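Local coordinates for protein TagI restriction endonuclease (Thermocrispum agreste, PDB 6GHS) that probably cleaves DNA carrying modified cytosines such as 5-methylcytosine, pairing an SRA domain for recognition with an HNH (ββα-Me) nuclease domain, at residues F257-L268 with L292-L302. Sequence-based numbering, arbitrary orientation.
Sequences FDNGALYITDDL and LDHIRYHRSQL. With NA (sodium ion), chain C.
Helix 292-299 runs antiparallel to the chain at 257-268, with the CA of Tyr263 5.6 Å from that of Arg299 and Asp266 facing Leu292. The contact packs helix 292-299 on the helix and strand of the ββα-Me (HNH) region, against the last turn of helix 251-258 and the edge strand 263-264. His298 and Phe257 form an offset stack, planes 10° apart. CG of His298 stands anti to its own N (chi1 175°), which carries the ring over the face of Phe257. His298 NE2 donates to Phe257 O at 2.8 Å, with that oxygen in the imidazole plane. A water on ND1 of the same ring also bonds Ile264 N and Ile295 O. Phe257 packs further on Leu247 and Leu249, and next to it Asp258 binds the sodium ion through OD2. The bend at chi3 (-63°) turns the Arg299 guanidinium edge to Ile264 O, which NE and NH2 grip side-on. Its NH2 also forms a salt bridge to Asp266 OD1, from above the carboxylate plane. Arg296 NE forms a second salt bridge to that oxygen, though its hydrogen bond is weak. A leucine in place of Arg299 would probably leave Ile264 O without these two donors and Asp266 with Arg296 alone across the contact. Leu302 CD1 lies 3.6 Å from Tyr263 CD1. Between the His298 stack and the Asp266 salt bridges, Ile295 CD1 touches Ile264 CG2 at 3.7 Å and also meets Leu268 CD2.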
loop_
_atom_site.group_PDB
_atom_site.type_symbol
_atom_site.label_atom_id
_atom_site.label_comp_id
_atom_site.label_asym_id
_atom_site.label_seq_id
_atom_site.Cartn_x
_atom_site.Cartn_y
_atom_site.Cartn_z
ATOM N N PHE A 257 -7.205 -5.899 11.878
ATOM C CA PHE A 257 -6.495 -5.383 13.044
ATOM C C PHE A 257 -6.378 -3.846 13.092
ATOM O O PHE A 257 -6.484 -3.252 14.168
ATOM C CB PHE A 257 -5.118 -6.043 13.101
ATOM C CG PHE A 257 -4.357 -5.756 14.347
ATOM C CD1 PHE A 257 -4.501 -6.562 15.467
ATOM C CD2 PHE A 257 -3.480 -4.681 14.403
ATOM C CE1 PHE A 257 -3.790 -6.285 16.626
ATOM C CE2 PHE A 257 -2.766 -4.403 15.552
ATOM C CZ PHE A 257 -2.917 -5.210 16.662
ATOM N N ASP A 258 -6.169 -3.213 11.932
ATOM C CA ASP A 258 -6.030 -1.736 11.837
ATOM C C ASP A 258 -7.380 -0.988 11.750
ATOM O O ASP A 258 -7.400 0.233 11.847
ATOM C CB ASP A 258 -5.165 -1.331 10.619
ATOM C CG ASP A 258 -3.680 -1.658 10.789
ATOM O OD1 ASP A 258 -3.311 -2.454 11.654
ATOM O OD2 ASP A 258 -2.839 -1.116 10.047
ATOM N N ASN A 259 -8.494 -1.699 11.543
ATOM C CA ASN A 259 -9.822 -1.064 11.413
ATOM C C ASN A 259 -10.902 -1.673 12.305
ATOM O O ASN A 259 -11.992 -2.009 11.823
ATOM C CB ASN A 259 -10.258 -1.134 9.961
ATOM C CG ASN A 259 -9.272 -0.472 9.056
ATOM O OD1 ASN A 259 -9.212 0.749 9.001
ATOM N ND2 ASN A 259 -8.459 -1.269 8.373
ATOM N N GLY A 260 -10.579 -1.813 13.593
ATOM C CA GLY A 260 -11.533 -2.208 14.641
ATOM C C GLY A 260 -12.258 -3.547 14.537
ATOM O O GLY A 260 -13.402 -3.644 14.995
ATOM N N ALA A 261 -11.634 -4.565 13.940
ATOM C CA ALA A 261 -12.256 -5.910 13.816
ATOM C C ALA A 261 -11.585 -7.026 14.668
ATOM O O ALA A 261 -12.071 -8.167 14.724
ATOM C CB ALA A 261 -12.315 -6.309 12.349
ATOM N N LEU A 262 -10.472 -6.681 15.320
ATOM C CA LEU A 262 -9.742 -7.566 16.211
ATOM C C LEU A 262 -9.208 -6.733 17.374
ATOM O O LEU A 262 -8.846 -5.569 17.198
ATOM C CB LEU A 262 -8.559 -8.182 15.482
ATOM C CG LEU A 262 -8.879 -9.083 14.294
ATOM C CD1 LEU A 262 -7.635 -9.323 13.438
ATOM C CD2 LEU A 262 -9.512 -10.390 14.766
ATOM N N TYR A 263 -9.204 -7.311 18.570
ATOM C CA TYR A 263 -8.338 -6.843 19.637
ATOM C C TYR A 263 -7.781 -8.045 20.336
ATOM O O TYR A 263 -8.250 -9.176 20.136
ATOM C CB TYR A 263 -9.045 -5.890 20.627
ATOM C CG TYR A 263 -10.162 -6.479 21.479
ATOM C CD1 TYR A 263 -11.490 -6.376 21.073
ATOM C CD2 TYR A 263 -9.893 -7.107 22.697
ATOM C CE1 TYR A 263 -12.520 -6.897 21.831
ATOM C CE2 TYR A 263 -10.918 -7.638 23.464
ATOM C CZ TYR A 263 -12.237 -7.528 23.027
ATOM O OH TYR A 263 -13.292 -8.039 23.768
ATOM N N ILE A 264 -6.764 -7.769 21.147
ATOM C CA ILE A 264 -6.077 -8.774 21.939
ATOM C C ILE A 264 -6.307 -8.441 23.411
ATOM O O ILE A 264 -6.258 -7.272 23.787
ATOM C CB ILE A 264 -4.574 -8.825 21.597
ATOM C CG1 ILE A 264 -4.371 -9.200 20.118
ATOM C CG2 ILE A 264 -3.860 -9.847 22.464
ATOM C CD1 ILE A 264 -3.048 -8.727 19.545
ATOM N N THR A 265 -6.597 -9.476 24.209
ATOM C CA THR A 265 -6.769 -9.366 25.665
ATOM C C THR A 265 -5.427 -9.295 26.376
ATOM O O THR A 265 -4.384 -9.554 25.782
ATOM C CB THR A 265 -7.507 -10.583 26.256
ATOM O OG1 THR A 265 -6.864 -11.782 25.820
ATOM C CG2 THR A 265 -8.963 -10.600 25.829
ATOM N N ASP A 266 -5.470 -8.943 27.658
ATOM C CA ASP A 266 -4.284 -8.973 28.515
ATOM C C ASP A 266 -3.696 -10.386 28.601
ATOM O O ASP A 266 -2.473 -10.545 28.688
ATOM C CB ASP A 266 -4.611 -8.466 29.928
ATOM C CG ASP A 266 -4.733 -6.952 30.008
ATOM O OD1 ASP A 266 -4.033 -6.228 29.253
ATOM O OD2 ASP A 266 -5.524 -6.494 30.864
ATOM N N ASP A 267 -4.550 -11.408 28.552
ATOM C CA ASP A 267 -4.055 -12.776 28.566
ATOM C C ASP A 267 -3.806 -13.332 27.150
ATOM O O ASP A 267 -3.809 -14.546 26.958
ATOM C CB ASP A 267 -4.944 -13.687 29.447
ATOM C CG ASP A 267 -6.340 -13.914 28.884
ATOM O OD1 ASP A 267 -6.567 -14.968 28.270
ATOM O OD2 ASP A 267 -7.227 -13.066 29.088
ATOM N N LEU A 268 -3.558 -12.445 26.181
ATOM C CA LEU A 268 -3.178 -12.789 24.790
ATOM C C LEU A 268 -4.116 -13.711 23.998
ATOM O O LEU A 268 -3.670 -14.583 23.251
ATOM C CB LEU A 268 -1.728 -13.293 24.726
ATOM C CG LEU A 268 -0.629 -12.311 25.144
ATOM C CD1 LEU A 268 0.733 -12.892 24.798
ATOM C CD2 LEU A 268 -0.777 -10.954 24.480
ATOM N N LEU A 292 2.667 -5.422 26.763
ATOM C CA LEU A 292 1.206 -5.347 26.939
ATOM C C LEU A 292 0.624 -3.942 27.002
ATOM O O LEU A 292 -0.566 -3.784 26.787
ATOM C CB LEU A 292 0.744 -6.105 28.185
ATOM C CG LEU A 292 0.567 -7.615 28.039
ATOM C CD1 LEU A 292 1.897 -8.350 28.220
ATOM C CD2 LEU A 292 -0.472 -8.114 29.038
ATOM N N ASP A 293 1.430 -2.931 27.321
ATOM C CA ASP A 293 0.950 -1.539 27.280
ATOM C C ASP A 293 0.454 -1.154 25.883
ATOM O O ASP A 293 -0.593 -0.505 25.744
ATOM C CB ASP A 293 2.037 -0.545 27.728
ATOM C CG ASP A 293 2.318 -0.615 29.214
ATOM O OD1 ASP A 293 1.349 -0.651 30.011
ATOM O OD2 ASP A 293 3.513 -0.636 29.585
ATOM N N HIS A 294 1.204 -1.569 24.859
ATOM C CA HIS A 294 0.832 -1.312 23.466
ATOM C C HIS A 294 -0.452 -2.042 23.113
ATOM O O HIS A 294 -1.308 -1.472 22.462
ATOM C CB HIS A 294 1.935 -1.720 22.496
ATOM C CG HIS A 294 3.266 -1.100 22.788
ATOM N ND1 HIS A 294 3.419 0.234 23.093
ATOM C CD2 HIS A 294 4.510 -1.635 22.799
ATOM C CE1 HIS A 294 4.700 0.495 23.287
ATOM N NE2 HIS A 294 5.384 -0.623 23.115
ATOM N N ILE A 295 -0.599 -3.287 23.560
ATOM C CA ILE A 295 -1.855 -4.017 23.369
ATOM C C ILE A 295 -3.026 -3.247 23.963
ATOM O O ILE A 295 -4.022 -3.023 23.287
ATOM C CB ILE A 295 -1.794 -5.454 23.936
ATOM C CG1 ILE A 295 -0.853 -6.291 23.054
ATOM C CG2 ILE A 295 -3.197 -6.069 24.034
ATOM C CD1 ILE A 295 -0.946 -7.789 23.240
ATOM N N ARG A 296 -2.895 -2.841 25.220
ATOM C CA ARG A 296 -3.921 -2.030 25.881
ATOM C C ARG A 296 -4.272 -0.778 25.105
ATOM O O ARG A 296 -5.442 -0.430 25.018
ATOM C CB ARG A 296 -3.494 -1.627 27.296
ATOM C CG ARG A 296 -3.878 -2.634 28.368
ATOM C CD ARG A 296 -3.115 -2.382 29.656
ATOM N NE ARG A 296 -3.020 -3.623 30.418
ATOM C CZ ARG A 296 -1.936 -4.060 31.059
ATOM N NH1 ARG A 296 -0.790 -3.370 31.059
ATOM N NH2 ARG A 296 -2.002 -5.219 31.707
ATOM N N TYR A 297 -3.259 -0.104 24.557
ATOM C CA TYR A 297 -3.458 1.133 23.765
ATOM C C TYR A 297 -4.302 0.882 22.522
ATOM O O TYR A 297 -5.242 1.621 22.242
ATOM C CB TYR A 297 -2.115 1.766 23.353
ATOM C CG TYR A 297 -2.258 3.150 22.769
ATOM C CD1 TYR A 297 -2.673 3.329 21.444
ATOM C CD2 TYR A 297 -1.994 4.292 23.539
ATOM C CE1 TYR A 297 -2.824 4.600 20.895
ATOM C CE2 TYR A 297 -2.140 5.575 23.003
ATOM C CZ TYR A 297 -2.555 5.724 21.675
ATOM O OH TYR A 297 -2.703 6.977 21.118
ATOM N N HIS A 298 -3.951 -0.160 21.786
ATOM C CA HIS A 298 -4.687 -0.553 20.589
ATOM C C HIS A 298 -6.128 -0.896 20.895
ATOM O O HIS A 298 -7.018 -0.482 20.176
ATOM C CB HIS A 298 -4.011 -1.758 19.922
ATOM C CG HIS A 298 -4.760 -2.309 18.751
ATOM N ND1 HIS A 298 -5.653 -3.351 18.866
ATOM C CD2 HIS A 298 -4.740 -1.972 17.442
ATOM C CE1 HIS A 298 -6.147 -3.635 17.679
ATOM N NE2 HIS A 298 -5.609 -2.812 16.796
ATOM N N ARG A 299 -6.339 -1.676 21.948
ATOM C CA ARG A 299 -7.680 -2.015 22.433
ATOM C C ARG A 299 -8.500 -0.743 22.717
ATOM O O ARG A 299 -9.699 -0.679 22.453
ATOM C CB ARG A 299 -7.572 -2.875 23.703
ATOM C CG ARG A 299 -8.769 -3.769 23.953
ATOM C CD ARG A 299 -8.745 -4.322 25.368
ATOM N NE ARG A 299 -7.576 -5.174 25.598
ATOM C CZ ARG A 299 -6.807 -5.177 26.692
ATOM N NH1 ARG A 299 -7.022 -4.351 27.717
ATOM N NH2 ARG A 299 -5.775 -6.010 26.753
ATOM N N SER A 300 -7.816 0.272 23.233
ATOM C CA SER A 300 -8.432 1.530 23.612
ATOM C C SER A 300 -8.744 2.481 22.458
ATOM O O SER A 300 -9.202 3.589 22.711
ATOM C CB SER A 300 -7.563 2.229 24.677
ATOM O OG SER A 300 -7.683 1.564 25.932
ATOM N N GLN A 301 -8.495 2.074 21.210
ATOM C CA GLN A 301 -8.950 2.817 20.014
ATOM C C GLN A 301 -10.347 2.408 19.544
ATOM O O GLN A 301 -10.874 3.018 18.614
ATOM C CB GLN A 301 -8.009 2.601 18.828
ATOM C CG GLN A 301 -6.562 3.017 19.008
ATOM C CD GLN A 301 -5.754 2.704 17.759
ATOM O OE1 GLN A 301 -5.641 1.538 17.364
ATOM N NE2 GLN A 301 -5.223 3.743 17.106
ATOM N N LEU A 302 -10.933 1.373 20.146
ATOM C CA LEU A 302 -12.266 0.928 19.764
ATOM C C LEU A 302 -13.334 1.892 20.291
ATOM O O LEU A 302 -13.048 2.675 21.184
ATOM C CB LEU A 302 -12.515 -0.482 20.295
ATOM C CG LEU A 302 -11.616 -1.553 19.694
ATOM C CD1 LEU A 302 -11.686 -2.813 20.532
ATOM C CD2 LEU A 302 -12.005 -1.845 18.250
HETATM NA NA NA C . -0.308 -0.842 10.823
HETATM O O HOH W 1 -0.580 -2.354 12.165
HETATM O O HOH W 2 -5.724 -4.892 21.282
HETATM O O HOH W 3 -0.226 -0.748 8.622
HETATM O O HOH W 4 2.353 -1.514 9.885
#